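Local coordinates for uncharacterized protein (Mycolicibacterium smegmatis, PDB 6XRI) that probably binds coenzyme F420 and uses its reduced form to convert quinones to quinols, at residues V36-T41 against P85-Q90. Residues are numbered along the deposited sequence; the frame is centred on the assembly and turned at random.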
# COMPACT_ATOMS: atom_id res chain seq x y z
N VAL A 36 -2.50 4.90 1.30
CA VAL A 36 -3.47 4.65 2.36
C VAL A 36 -4.00 3.24 2.18
O VAL A 36 -3.78 2.60 1.15
CB VAL A 36 -4.64 5.66 2.33
CG1 VAL A 36 -4.14 7.04 2.61
CG2 VAL A 36 -5.36 5.57 1.00
N LEU A 37 -4.69 2.76 3.20
CA LEU A 37 -5.22 1.40 3.23
C LEU A 37 -6.74 1.47 3.27
O LEU A 37 -7.30 2.27 4.02
CB LEU A 37 -4.68 0.64 4.45
CG LEU A 37 -4.96 -0.87 4.48
CD1 LEU A 37 -4.05 -1.57 3.47
CD2 LEU A 37 -4.81 -1.42 5.89
N PHE A 38 -7.38 0.64 2.45
CA PHE A 38 -8.82 0.47 2.44
C PHE A 38 -9.14 -0.96 2.84
O PHE A 38 -8.54 -1.91 2.32
CB PHE A 38 -9.42 0.78 1.06
CG PHE A 38 -9.20 2.20 0.63
CD1 PHE A 38 -10.04 3.21 1.09
CD2 PHE A 38 -8.14 2.52 -0.21
CE1 PHE A 38 -9.83 4.53 0.72
CE2 PHE A 38 -7.92 3.83 -0.60
CZ PHE A 38 -8.77 4.85 -0.13
N THR A 39 -10.09 -1.12 3.77
CA THR A 39 -10.50 -2.43 4.25
C THR A 39 -11.90 -2.76 3.72
O THR A 39 -12.85 -1.98 3.90
CB THR A 39 -10.47 -2.51 5.78
OG1 THR A 39 -9.15 -2.23 6.27
CG2 THR A 39 -10.86 -3.93 6.23
N THR A 40 -12.01 -3.92 3.08
CA THR A 40 -13.23 -4.37 2.43
C THR A 40 -13.64 -5.71 3.04
O THR A 40 -12.79 -6.52 3.44
CB THR A 40 -13.10 -4.51 0.89
OG1 THR A 40 -14.40 -4.68 0.30
CG2 THR A 40 -12.23 -5.69 0.53
N THR A 41 -14.95 -5.93 3.08
CA THR A 41 -15.56 -7.08 3.73
C THR A 41 -16.10 -8.04 2.67
O THR A 41 -16.88 -7.64 1.80
CB THR A 41 -16.68 -6.62 4.67
OG1 THR A 41 -16.14 -5.78 5.70
CG2 THR A 41 -17.36 -7.82 5.32
N PRO A 85 -20.63 -1.97 0.14
CA PRO A 85 -20.01 -0.63 0.12
C PRO A 85 -19.33 -0.22 1.41
O PRO A 85 -18.63 0.80 1.41
CB PRO A 85 -21.20 0.31 -0.17
CG PRO A 85 -22.30 -0.56 -0.66
CD PRO A 85 -22.10 -1.90 -0.01
N THR A 86 -19.55 -0.93 2.52
CA THR A 86 -18.93 -0.52 3.77
C THR A 86 -17.42 -0.67 3.67
O THR A 86 -16.92 -1.76 3.38
CB THR A 86 -19.48 -1.34 4.94
OG1 THR A 86 -20.91 -1.25 4.96
CG2 THR A 86 -18.96 -0.80 6.25
N VAL A 87 -16.70 0.42 3.89
CA VAL A 87 -15.24 0.44 3.78
C VAL A 87 -14.67 1.31 4.89
O VAL A 87 -15.28 2.32 5.28
CB VAL A 87 -14.79 0.93 2.39
CG1 VAL A 87 -13.30 1.14 2.39
CG2 VAL A 87 -15.18 -0.08 1.30
N SER A 88 -13.52 0.90 5.42
CA SER A 88 -12.72 1.66 6.36
C SER A 88 -11.41 2.07 5.70
O SER A 88 -10.87 1.34 4.86
CB SER A 88 -12.45 0.84 7.63
OG SER A 88 -13.67 0.36 8.16
N VAL A 89 -10.91 3.24 6.09
CA VAL A 89 -9.65 3.74 5.56
C VAL A 89 -8.70 4.03 6.71
O VAL A 89 -9.09 4.55 7.76
CB VAL A 89 -9.86 5.00 4.68
CG1 VAL A 89 -10.43 6.14 5.49
CG2 VAL A 89 -8.55 5.44 3.98
N GLN A 90 -7.43 3.67 6.50
CA GLN A 90 -6.35 3.97 7.42
C GLN A 90 -5.34 4.86 6.70
O GLN A 90 -4.75 4.43 5.71
CB GLN A 90 -5.69 2.68 7.91
CG GLN A 90 -6.68 1.66 8.49
CD GLN A 90 -5.96 0.48 9.20
OE1 GLN A 90 -4.79 0.59 9.56
NE2 GLN A 90 -6.66 -0.64 9.38
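Phe38 and Val89 sit opposite each other as a non-hydrogen-bonded antiparallel pair, their CA atoms 4.6 Å apart and their side chains lying side by side on one face of the sheet. The valine reaches the ring with a single methyl: with chi1 at 63°, CG1 is tucked between the backbone N and the carbonyl carbon, which leaves CG2, anti to N, as the methyl turned to the ring. Val89 CG2 comes within 3.6 Å of Phe38 CE1, approaching the ring obliquely. Val87 meets the same ring differently, its CG1 lying near the ring plane at the edge, 4.1 Å from Phe38 CD1. Met64 and Tyr62 of strand 61-65 also touch Phe38, which places this apolar group inside the barrel. Replacing Phe38 with an alanine would probably open a gap beside Val89 CG2 and Val87 CG1, leaving both methyls without their aromatic neighbour.

The two strands run antiparallel, with a 156° angle between their directions. Strands 35-41 and 86-91 are the two ends of the strand order, and their pairing closes the six-stranded antiparallel barrel expected of the FMN-binding clan. Leu37 and Gln90 hold one end of this seam through paired backbone bonds, Leu37 N to Gln90 O and Gln90 N to Leu37 O at 2.9 Å, each with an N-H...O angle of 165°. Farther along, Thr39 N donates to Ser88 O at 2.8 Å, whereas the return bond from Ser88 N to Thr39 O is weak at 3.3 Å.

On the other face, Leu37 and Gln90 point the same way. Leu37 CD2 sits over the flat face of the Gln90 amide, 4.0 Å from its CD, while Gln90 NE2 is hydrogen-bonded to Asp26. Thr39 and Ser88 share this face, and Ser88 OG turns to the backbone N of Asp98.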